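Local atomic coordinates of putative methyltransferase (Emericella variicolor, PDB entry 7DMB), a protein that probably transfers methyl groups from S-adenosylmethionine as a trans-acting partner in calbistrin biosynthesis, and is bound here to the by-product S-adenosyl-L-homocysteine. Residues 28-33 with 43-48; 129-134 with 142-147; 231-236 with 256-261. All blocks are in the same frame, centred on the assembly; numbering follows the deposited sequence.

In the fold
Three contacts, closed one after another along the chain, illustrate how local pairings build a methyltransferase. Interaction 1 comes first: the two strands of a small N-terminal hairpin, 31-32 and 43-44, close a ten-residue loop (33-42) and rest against the edge strand 358-366 of the large sheet. Interaction 2 follows in the helical region, where helices 120-134 and 140-157 fold back on each other across a short connection. Interaction 3 then joins neighbouring parallel strands of the mixed sheet through a beta-alpha-beta unit and reaches the cofactor pocket. None of the loops nests in or crosses another, and the nearest atoms of any two contacts stay at least about 15 Å apart.

Interaction 1 (28-33 with 43-48)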
loop_
_atom_site.group_PDB
_atom_site.type_symbol
_atom_site.label_atom_id
_atom_site.label_comp_id
_atom_site.label_asym_id
_atom_site.label_seq_id
_atom_site.Cartn_x
_atom_site.Cartn_y
_atom_site.Cartn_z
ATOM N N ASN A 28 0.214 -16.664 16.340
ATOM C CA ASN A 28 1.446 -16.387 17.073
ATOM C C ASN A 28 1.828 -14.912 17.073
ATOM O O ASN A 28 2.822 -14.550 17.712
ATOM C CB ASN A 28 2.603 -17.212 16.511
ATOM C CG ASN A 28 2.430 -18.700 16.769
ATOM O OD1 ASN A 28 2.411 -19.492 15.834
ATOM N ND2 ASN A 28 2.267 -19.080 18.033
ATOM N N TRP A 29 1.065 -14.048 16.406
ATOM C CA TRP A 29 1.446 -12.651 16.233
ATOM C C TRP A 29 0.384 -11.719 16.784
ATOM O O TRP A 29 0.068 -10.676 16.197
ATOM C CB TRP A 29 1.721 -12.363 14.763
ATOM C CG TRP A 29 2.717 -13.316 14.177
ATOM C CD1 TRP A 29 3.927 -13.661 14.705
ATOM C CD2 TRP A 29 2.586 -14.055 12.949
ATOM N NE1 TRP A 29 4.571 -14.555 13.876
ATOM C CE2 TRP A 29 3.770 -14.813 12.789
ATOM C CE3 TRP A 29 1.592 -14.141 11.971
ATOM C CZ2 TRP A 29 3.985 -15.655 11.688
ATOM C CZ3 TRP A 29 1.806 -14.978 10.867
ATOM C CH2 TRP A 29 2.999 -15.727 10.746
ATOM N N GLN A 30 -0.171 -12.078 17.936
ATOM C CA GLN A 30 -1.317 -11.368 18.475
ATOM C C GLN A 30 -0.961 -10.391 19.596
ATOM O O GLN A 30 -1.869 -9.804 20.185
ATOM C CB GLN A 30 -2.361 -12.373 18.963
ATOM C CG GLN A 30 -3.028 -13.150 17.841
ATOM C CD GLN A 30 -3.709 -12.236 16.840
ATOM O OE1 GLN A 30 -3.249 -12.083 15.706
ATOM N NE2 GLN A 30 -4.797 -11.599 17.266
ATOM N N THR A 31 0.325 -10.203 19.913
ATOM C CA THR A 31 0.711 -9.275 20.973
ATOM C C THR A 31 1.945 -8.468 20.576
ATOM O O THR A 31 2.783 -8.919 19.790
ATOM C CB THR A 31 1.017 -9.981 22.307
ATOM O OG1 THR A 31 2.310 -10.599 22.231
ATOM C CG2 THR A 31 -0.043 -11.023 22.658
ATOM N N VAL A 32 2.060 -7.274 21.158
ATOM C CA VAL A 32 3.199 -6.383 20.946
ATOM C C VAL A 32 3.934 -6.231 22.269
ATOM O O VAL A 32 3.324 -5.859 23.278
ATOM C CB VAL A 32 2.749 -5.007 20.428
ATOM C CG1 VAL A 32 3.904 -4.005 20.493
ATOM C CG2 VAL A 32 2.174 -5.102 19.023
ATOM N N ASP A 33 5.243 -6.505 22.265
ATOM C CA ASP A 33 6.099 -6.319 23.446
ATOM C C ASP A 33 7.363 -5.565 23.027
ATOM O O ASP A 33 8.350 -6.170 22.592
ATOM C CB ASP A 33 6.435 -7.653 24.106
ATOM C CG ASP A 33 6.968 -7.479 25.521
ATOM O OD1 ASP A 33 7.148 -6.322 25.942
ATOM O OD2 ASP A 33 7.204 -8.488 26.211
ATOM N N THR A 43 1.100 -6.277 24.887
ATOM C CA THR A 43 -0.210 -5.707 24.665
ATOM C C THR A 43 -0.865 -6.435 23.498
ATOM O O THR A 43 -0.192 -6.704 22.495
ATOM C CB THR A 43 -0.099 -4.192 24.372
ATOM O OG1 THR A 43 0.601 -3.549 25.450
ATOM C CG2 THR A 43 -1.477 -3.551 24.218
ATOM N N PRO A 44 -2.140 -6.810 23.596
ATOM C CA PRO A 44 -2.807 -7.456 22.453
ATOM C C PRO A 44 -2.772 -6.566 21.219
ATOM O O PRO A 44 -3.064 -5.370 21.281
ATOM C CB PRO A 44 -4.240 -7.671 22.948
ATOM C CG PRO A 44 -4.159 -7.590 24.442
ATOM C CD PRO A 44 -3.039 -6.636 24.751
ATOM N N VAL A 45 -2.403 -7.160 20.084
ATOM C CA VAL A 45 -2.281 -6.373 18.864
ATOM C C VAL A 45 -3.604 -5.708 18.511
ATOM O O VAL A 45 -3.624 -4.610 17.931
ATOM C CB VAL A 45 -1.743 -7.255 17.717
ATOM C CG1 VAL A 45 -2.790 -8.307 17.268
ATOM C CG2 VAL A 45 -1.255 -6.383 16.558
ATOM N N SER A 46 -4.727 -6.326 18.903
ATOM C CA SER A 46 -6.045 -5.796 18.569
ATOM C C SER A 46 -6.282 -4.408 19.151
ATOM O O SER A 46 -7.139 -3.670 18.646
ATOM C CB SER A 46 -7.132 -6.762 19.048
ATOM O OG SER A 46 -7.099 -6.909 20.464
ATOM N N GLN A 47 -5.550 -4.034 20.195
ATOM C CA GLN A 47 -5.644 -2.683 20.724
ATOM C C GLN A 47 -4.740 -1.697 19.994
ATOM O O GLN A 47 -4.867 -0.488 20.214
ATOM C CB GLN A 47 -5.303 -2.669 22.222
ATOM C CG GLN A 47 -6.525 -2.673 23.127
ATOM C CD GLN A 47 -7.187 -4.031 23.168
ATOM O OE1 GLN A 47 -8.366 -4.179 22.818
ATOM N NE2 GLN A 47 -6.425 -5.043 23.584
ATOM N N LEU A 48 -3.846 -2.175 19.132
ATOM C CA LEU A 48 -2.800 -1.337 18.559
ATOM C C LEU A 48 -2.861 -1.217 17.044
ATOM O O LEU A 48 -2.568 -0.143 16.513
ATOM C CB LEU A 48 -1.429 -1.879 18.977
ATOM C CG LEU A 48 -1.244 -1.966 20.492
ATOM C CD1 LEU A 48 0.031 -2.719 20.824
ATOM C CD2 LEU A 48 -1.232 -0.560 21.101
HETATM O O HOH W 1 -5.043 -9.110 19.995
#
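Val32 and Thr43 face each other as an antiparallel hydrogen-bonded pair, Val32 N donating a hydrogen bond to Thr43 O at 2.7 Å and Thr43 N donating one to Val32 O at 2.8 Å. A third backbone bond, Val45 N to Gln30 O, is just as short at 2.7 Å and almost straight at the hydrogen, but its donor sits above the carbonyl plane, where the chain of 43-48 leaves the strand and begins to turn. Water 1 donates a second bond to Gln30 O and accepts one from Ser46 N, extending the pairing into that turn. The arrangement is a two-stranded beta hairpin with only two residues to each strand and a long loop between them. At the neighbouring non-hydrogen-bonded pair, Thr31 and Pro44 send their side chains apart, whereas Val32 and Thr43 share a face. Val45 places CG1 between its own backbone N and carbonyl carbon (chi1 69°), and this branch reaches Gln30 O at 3.4 Å. Leu48 comes in from the turn: its side chain crosses that of Val32 at a slant and puts CD1 3.6 Å from Val32 CB and nearly as close to Val32 CG2. Ala363 of strand 358-366 meets both Val32 and Val45, while Leu48 continues onto Pro188, Leu189 and Leu192 of helix 187-196.

Interaction 2 (129-134 with 142-147); sequences EMRERV and VIEGPW
Arg131 lays its guanidinium flat over one face of the Trp147 indole, the two planes only 7° apart and CZ 3.5 Å from the centroid of the five-membered ring. This is a cation-pi stack, and the aliphatic part of the same side chain adds to it, CD lying over that ring in a CH-pi contact. While tryptophan takes its face, Glu144 takes the edge of the guanidinium in a side-on, two-nitrogen salt bridge: Arg131 NE reaches Glu144 OE1 at 2.9 Å and Arg131 NH2 reaches Glu144 OE2 at 2.8 Å. Both oxygens are met on their syn side and lie close to the guanidinium plane, though the carboxylate is turned 30° from it. Glu144 gets there because its chain bends at chi2 (73°) after starting out anti to the backbone N. Nearer the helix axes, which run roughly antiparallel and come within 9.2 Å, the contact turns apolar. Ile143 points at the opposing helix and meets Val134 at about a right angle, Ile143 CB lying 3.6 Å from Val134 CG2, while its CD1 lies near Met130 CE. These residues join consecutive helices of an antiparallel hairpin, with Met61 of helix 56-79 packing on Met130 and Val134. Trp147 sets the tilt of the guanidinium, bonds to Glu144 and, from NH1, to Asn128 OD1 restrict its in-plane rotation, and the arginine probably favours ionised Glu144.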
loop_
_atom_site.group_PDB
_atom_site.type_symbol
_atom_site.label_atom_id
_atom_site.label_comp_id
_atom_site.label_asym_id
_atom_site.label_seq_id
_atom_site.Cartn_x
_atom_site.Cartn_y
_atom_site.Cartn_z
ATOM N N GLU A 129 -22.775 6.552 -13.060
ATOM C CA GLU A 129 -23.555 6.596 -11.830
ATOM C C GLU A 129 -22.690 6.310 -10.604
ATOM O O GLU A 129 -22.942 6.860 -9.525
ATOM C CB GLU A 129 -24.701 5.583 -11.903
ATOM C CG GLU A 129 -26.058 6.160 -12.269
ATOM C CD GLU A 129 -26.906 5.208 -13.118
ATOM O OE1 GLU A 129 -26.766 3.963 -12.971
ATOM O OE2 GLU A 129 -27.704 5.712 -13.937
ATOM N N MET A 130 -21.689 5.436 -10.733
ATOM C CA MET A 130 -20.856 5.123 -9.577
ATOM C C MET A 130 -19.902 6.274 -9.261
ATOM O O MET A 130 -19.705 6.621 -8.087
ATOM C CB MET A 130 -20.110 3.819 -9.822
ATOM C CG MET A 130 -21.057 2.622 -9.946
ATOM S SD MET A 130 -20.214 1.053 -9.686
ATOM C CE MET A 130 -19.293 1.462 -8.215
ATOM N N ARG A 131 -19.342 6.906 -10.296
ATOM C CA ARG A 131 -18.546 8.112 -10.096
ATOM C C ARG A 131 -19.367 9.207 -9.434
ATOM O O ARG A 131 -18.932 9.820 -8.451
ATOM C CB ARG A 131 -17.993 8.592 -11.430
ATOM C CG ARG A 131 -17.163 7.538 -12.116
ATOM C CD ARG A 131 -16.885 7.911 -13.547
ATOM N NE ARG A 131 -15.950 9.034 -13.639
ATOM C CZ ARG A 131 -15.945 9.908 -14.637
ATOM N NH1 ARG A 131 -16.833 9.791 -15.618
ATOM N NH2 ARG A 131 -15.055 10.890 -14.660
ATOM N N GLU A 132 -20.570 9.459 -9.960
ATOM C CA GLU A 132 -21.406 10.519 -9.420
ATOM C C GLU A 132 -21.756 10.249 -7.965
ATOM O O GLU A 132 -21.780 11.177 -7.144
ATOM C CB GLU A 132 -22.674 10.668 -10.266
ATOM C CG GLU A 132 -23.330 12.027 -10.180
ATOM C CD GLU A 132 -23.893 12.337 -8.795
ATOM O OE1 GLU A 132 -24.486 11.434 -8.165
ATOM O OE2 GLU A 132 -23.741 13.488 -8.337
ATOM N N ARG A 133 -22.034 8.985 -7.629
ATOM C CA ARG A 133 -22.352 8.622 -6.254
ATOM C C ARG A 133 -21.239 8.998 -5.260
ATOM O O ARG A 133 -21.529 9.423 -4.134
ATOM C CB ARG A 133 -22.628 7.118 -6.191
ATOM C CG ARG A 133 -23.659 6.689 -5.168
ATOM C CD ARG A 133 -24.223 5.323 -5.527
ATOM N NE ARG A 133 -23.270 4.231 -5.324
ATOM C CZ ARG A 133 -23.443 3.242 -4.453
ATOM N NH1 ARG A 133 -24.539 3.212 -3.707
ATOM N NH2 ARG A 133 -22.538 2.283 -4.335
ATOM N N VAL A 134 -19.966 8.841 -5.648
ATOM C CA VAL A 134 -18.855 8.963 -4.711
ATOM C C VAL A 134 -18.138 10.301 -4.812
ATOM O O VAL A 134 -17.189 10.551 -4.043
ATOM C CB VAL A 134 -17.846 7.814 -4.883
ATOM C CG1 VAL A 134 -18.527 6.479 -4.701
ATOM C CG2 VAL A 134 -17.185 7.887 -6.245
ATOM N N VAL A 142 -10.935 5.822 -5.354
ATOM C CA VAL A 142 -10.967 4.401 -5.683
ATOM C C VAL A 142 -12.011 4.066 -6.742
ATOM O O VAL A 142 -11.968 2.966 -7.294
ATOM C CB VAL A 142 -11.175 3.549 -4.413
ATOM C CG1 VAL A 142 -9.980 3.702 -3.497
ATOM C CG2 VAL A 142 -12.446 3.940 -3.677
ATOM N N ILE A 143 -12.934 4.975 -7.051
ATOM C CA ILE A 143 -13.882 4.784 -8.145
ATOM C C ILE A 143 -13.414 5.484 -9.413
ATOM O O ILE A 143 -13.523 4.933 -10.513
ATOM C CB ILE A 143 -15.278 5.279 -7.721
ATOM C CG1 ILE A 143 -15.789 4.454 -6.538
ATOM C CG2 ILE A 143 -16.272 5.227 -8.899
ATOM C CD1 ILE A 143 -15.796 2.964 -6.792
ATOM N N GLU A 144 -12.877 6.694 -9.252
ATOM C CA GLU A 144 -12.388 7.482 -10.375
ATOM C C GLU A 144 -11.138 6.882 -10.974
ATOM O O GLU A 144 -10.911 7.012 -12.183
ATOM C CB GLU A 144 -12.094 8.925 -9.923
ATOM C CG GLU A 144 -11.821 9.878 -11.063
ATOM C CD GLU A 144 -13.085 10.212 -11.840
ATOM O OE1 GLU A 144 -14.169 9.715 -11.468
ATOM O OE2 GLU A 144 -12.999 10.985 -12.808
ATOM N N GLY A 145 -10.305 6.256 -10.139
ATOM C CA GLY A 145 -9.068 5.652 -10.576
ATOM C C GLY A 145 -9.286 4.625 -11.670
ATOM O O GLY A 145 -8.750 4.737 -12.777
ATOM N N PRO A 146 -10.068 3.591 -11.377
ATOM C CA PRO A 146 -10.336 2.585 -12.428
ATOM C C PRO A 146 -10.996 3.179 -13.671
ATOM O O PRO A 146 -10.648 2.793 -14.797
ATOM C CB PRO A 146 -11.235 1.553 -11.719
ATOM C CG PRO A 146 -11.668 2.206 -10.433
ATOM C CD PRO A 146 -10.622 3.211 -10.067
ATOM N N TRP A 147 -11.903 4.142 -13.498
ATOM C CA TRP A 147 -12.497 4.815 -14.648
ATOM C C TRP A 147 -11.418 5.411 -15.547
ATOM O O TRP A 147 -11.440 5.235 -16.777
ATOM C CB TRP A 147 -13.474 5.906 -14.196
ATOM C CG TRP A 147 -13.709 6.880 -15.305
ATOM C CD1 TRP A 147 -13.040 8.056 -15.534
ATOM C CD2 TRP A 147 -14.618 6.718 -16.389
ATOM N NE1 TRP A 147 -13.501 8.636 -16.688
ATOM C CE2 TRP A 147 -14.473 7.838 -17.229
ATOM C CE3 TRP A 147 -15.553 5.734 -16.730
ATOM C CZ2 TRP A 147 -15.240 8.010 -18.381
ATOM C CZ3 TRP A 147 -16.313 5.903 -17.885
ATOM C CH2 TRP A 147 -16.153 7.031 -18.691
#

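Interaction 3 (231-236 with 256-261); sequences SYVFTD and EYRALD. With SAH (S-adenosyl-L-homocysteine), chain C.
With CG anti to the backbone N in both residues (chi1 -177° and -162°), Phe234 sets its ring beside that of Tyr257, on the face of the sheet both occupy, and Asp236 directs its carboxylate to the ribose of S-adenosyl-L-homocysteine. Tyr257 starts the other way, CG beside its backbone N, and this brings its CE1 over one face of the Phe234 ring. The two rings are set obliquely, planes 35° apart, with Phe234 CD2 and Tyr257 CD1 at 3.8 Å. Helix 242-248 covers the pair, Ala245 touching both side chains. Parallel pairing holds the backbones: Glu256 N bonds to Tyr232 O, Phe234 N to Glu256 O and Arg258 N to Phe234 O, and farther on Leu260 N reaches Asp236 O at 2.7 Å from above the carbonyl plane. Strand 229-236, helix 242-248 and strand 255-259 form a beta-alpha-beta unit of the Rossmann-like methyltransferase fold, in which an acidic residue at the end of the second strand characteristically binds the ribose hydroxyls. Here O2' donates to Asp236 OD1 at 2.7 Å and O3' to OD2 at 2.6 Å; Ser238 N also bonds to OD1, helping to orient the carboxylate. Thr235, on the face opposite Asp236, packs its CB against Leu260 CB at 3.8 Å. Water 2 donates to both Thr235 OG1 and Leu260 O, and OG1 is further bonded to Glu204 O. Next along the chain, Asp261 OD2 accepts a hydrogen bond from the adenine N6 at 3.0 Å and is itself bonded to Ser263 OG.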
loop_
_atom_site.group_PDB
_atom_site.type_symbol
_atom_site.label_atom_id
_atom_site.label_comp_id
_atom_site.label_asym_id
_atom_site.label_seq_id
_atom_site.Cartn_x
_atom_site.Cartn_y
_atom_site.Cartn_z
ATOM N N SER A 231 13.004 12.965 15.891
ATOM C CA SER A 231 13.418 13.129 14.510
ATOM C C SER A 231 12.550 12.214 13.653
ATOM O O SER A 231 12.449 11.014 13.936
ATOM C CB SER A 231 14.909 12.776 14.376
ATOM O OG SER A 231 15.388 12.908 13.059
ATOM N N TYR A 232 11.923 12.775 12.622
ATOM C CA TYR A 232 11.225 11.985 11.606
ATOM C C TYR A 232 11.946 12.178 10.279
ATOM O O TYR A 232 11.942 13.281 9.725
ATOM C CB TYR A 232 9.752 12.394 11.496
ATOM C CG TYR A 232 8.876 11.387 10.772
ATOM C CD1 TYR A 232 7.931 10.644 11.467
ATOM C CD2 TYR A 232 9.001 11.174 9.397
ATOM C CE1 TYR A 232 7.137 9.716 10.828
ATOM C CE2 TYR A 232 8.206 10.230 8.744
ATOM C CZ TYR A 232 7.269 9.511 9.464
ATOM O OH TYR A 232 6.462 8.576 8.845
ATOM N N VAL A 233 12.559 11.114 9.764
ATOM C CA VAL A 233 13.205 11.142 8.453
ATOM C C VAL A 233 12.202 10.607 7.430
ATOM O O VAL A 233 11.911 9.412 7.381
ATOM C CB VAL A 233 14.517 10.356 8.443
ATOM C CG1 VAL A 233 15.187 10.506 7.099
ATOM C CG2 VAL A 233 15.453 10.839 9.587
ATOM N N PHE A 234 11.644 11.520 6.640
ATOM C CA PHE A 234 10.749 11.215 5.526
ATOM C C PHE A 234 11.601 10.901 4.302
ATOM O O PHE A 234 12.348 11.766 3.832
ATOM C CB PHE A 234 9.843 12.426 5.285
ATOM C CG PHE A 234 8.789 12.256 4.197
ATOM C CD1 PHE A 234 7.447 12.181 4.530
ATOM C CD2 PHE A 234 9.132 12.255 2.849
ATOM C CE1 PHE A 234 6.465 12.059 3.544
ATOM C CE2 PHE A 234 8.164 12.138 1.860
ATOM C CZ PHE A 234 6.829 12.033 2.206
ATOM N N THR A 235 11.534 9.666 3.802
ATOM C CA THR A 235 12.317 9.312 2.624
ATOM C C THR A 235 11.440 8.688 1.553
ATOM O O THR A 235 10.352 8.159 1.813
ATOM C CB THR A 235 13.503 8.357 2.929
ATOM O OG1 THR A 235 13.033 7.039 3.255
ATOM C CG2 THR A 235 14.353 8.907 4.071
ATOM N N ASP A 236 11.949 8.783 0.329
ATOM C CA ASP A 236 11.396 8.122 -0.838
ATOM C C ASP A 236 12.570 7.878 -1.767
ATOM O O ASP A 236 13.648 8.458 -1.595
ATOM C CB ASP A 236 10.293 8.963 -1.521
ATOM C CG ASP A 236 9.411 8.134 -2.469
ATOM O OD1 ASP A 236 9.769 8.008 -3.662
ATOM O OD2 ASP A 236 8.373 7.601 -2.014
ATOM N N GLU A 256 12.868 15.649 8.436
ATOM C CA GLU A 256 13.802 15.789 7.326
ATOM C C GLU A 256 13.268 15.054 6.103
ATOM O O GLU A 256 12.467 14.117 6.212
ATOM C CB GLU A 256 15.196 15.257 7.679
ATOM C CG GLU A 256 15.822 15.965 8.871
ATOM C CD GLU A 256 17.153 15.357 9.268
ATOM O OE1 GLU A 256 18.041 15.238 8.390
ATOM O OE2 GLU A 256 17.300 14.987 10.457
ATOM N N TYR A 257 13.739 15.478 4.934
ATOM C CA TYR A 257 13.237 14.986 3.650
ATOM C C TYR A 257 14.452 14.626 2.792
ATOM O O TYR A 257 15.132 15.510 2.264
ATOM C CB TYR A 257 12.347 16.038 2.988
ATOM C CG TYR A 257 11.142 16.445 3.833
ATOM C CD1 TYR A 257 9.884 15.966 3.533
ATOM C CD2 TYR A 257 11.270 17.304 4.931
ATOM C CE1 TYR A 257 8.781 16.320 4.283
ATOM C CE2 TYR A 257 10.172 17.660 5.697
ATOM C CZ TYR A 257 8.923 17.165 5.360
ATOM O OH TYR A 257 7.795 17.495 6.084
ATOM N N ARG A 258 14.732 13.331 2.666
ATOM C CA ARG A 258 15.980 12.848 2.097
ATOM C C ARG A 258 15.691 11.657 1.189
ATOM O O ARG A 258 14.861 10.806 1.525
ATOM C CB ARG A 258 16.969 12.445 3.208
ATOM C CG ARG A 258 17.287 13.549 4.263
ATOM C CD ARG A 258 18.261 13.040 5.371
ATOM N NE ARG A 258 19.486 12.483 4.803
ATOM C CZ ARG A 258 20.309 11.646 5.424
ATOM N NH1 ARG A 258 20.055 11.239 6.658
ATOM N NH2 ARG A 258 21.389 11.199 4.796
ATOM N N ALA A 259 16.369 11.589 0.044
ATOM C CA ALA A 259 16.136 10.473 -0.870
ATOM C C ALA A 259 16.778 9.196 -0.334
ATOM O O ALA A 259 17.796 9.235 0.365
ATOM C CB ALA A 259 16.684 10.783 -2.264
ATOM N N LEU A 260 16.170 8.053 -0.666
ATOM C CA LEU A 260 16.690 6.759 -0.236
ATOM C C LEU A 260 16.094 5.649 -1.087
ATOM O O LEU A 260 14.866 5.555 -1.240
ATOM C CB LEU A 260 16.390 6.489 1.236
ATOM C CG LEU A 260 16.718 5.055 1.654
ATOM C CD1 LEU A 260 18.229 4.826 1.555
ATOM C CD2 LEU A 260 16.244 4.764 3.059
ATOM N N ASP A 261 16.982 4.818 -1.633
ATOM C CA ASP A 261 16.641 3.607 -2.369
ATOM C C ASP A 261 16.893 2.431 -1.436
ATOM O O ASP A 261 18.050 2.058 -1.208
ATOM C CB ASP A 261 17.495 3.502 -3.631
ATOM C CG ASP A 261 17.185 2.263 -4.470
ATOM O OD1 ASP A 261 17.705 2.211 -5.603
ATOM O OD2 ASP A 261 16.464 1.339 -4.003
HETATM N N SAH C . 3.776 5.267 0.900
HETATM C CA SAH C . 3.079 5.627 -0.366
HETATM C CB SAH C . 2.184 4.489 -0.870
HETATM C CG SAH C . 2.949 3.426 -1.629
HETATM S SD SAH C . 3.569 3.969 -3.251
HETATM C C SAH C . 2.238 6.886 -0.139
HETATM O O SAH C . 2.258 7.738 -1.051
HETATM O OXT SAH C . 1.622 6.976 0.950
HETATM C "C5'" SAH C . 5.270 3.348 -3.195
HETATM C "C4'" SAH C . 6.268 4.447 -2.901
HETATM O "O4'" SAH C . 7.571 3.851 -2.686
HETATM C "C3'" SAH C . 6.434 5.456 -4.040
HETATM O "O3'" SAH C . 6.388 6.774 -3.511
HETATM C "C2'" SAH C . 7.794 5.087 -4.641
HETATM O "O2'" SAH C . 8.500 6.164 -5.219
HETATM C "C1'" SAH C . 8.541 4.548 -3.428
HETATM N N9 SAH C . 9.598 3.607 -3.784
HETATM C C8 SAH C . 9.567 2.731 -4.840
HETATM N N7 SAH C . 10.639 1.987 -4.934
HETATM C C5 SAH C . 11.438 2.405 -3.881
HETATM C C6 SAH C . 12.715 1.998 -3.447
HETATM N N6 SAH C . 13.430 1.054 -4.050
HETATM N N1 SAH C . 13.230 2.617 -2.356
HETATM C C2 SAH C . 12.503 3.569 -1.758
HETATM N N3 SAH C . 11.295 4.029 -2.075
HETATM C C4 SAH C . 10.806 3.403 -3.161
HETATM O O HOH W 2 12.796 5.536 0.681
#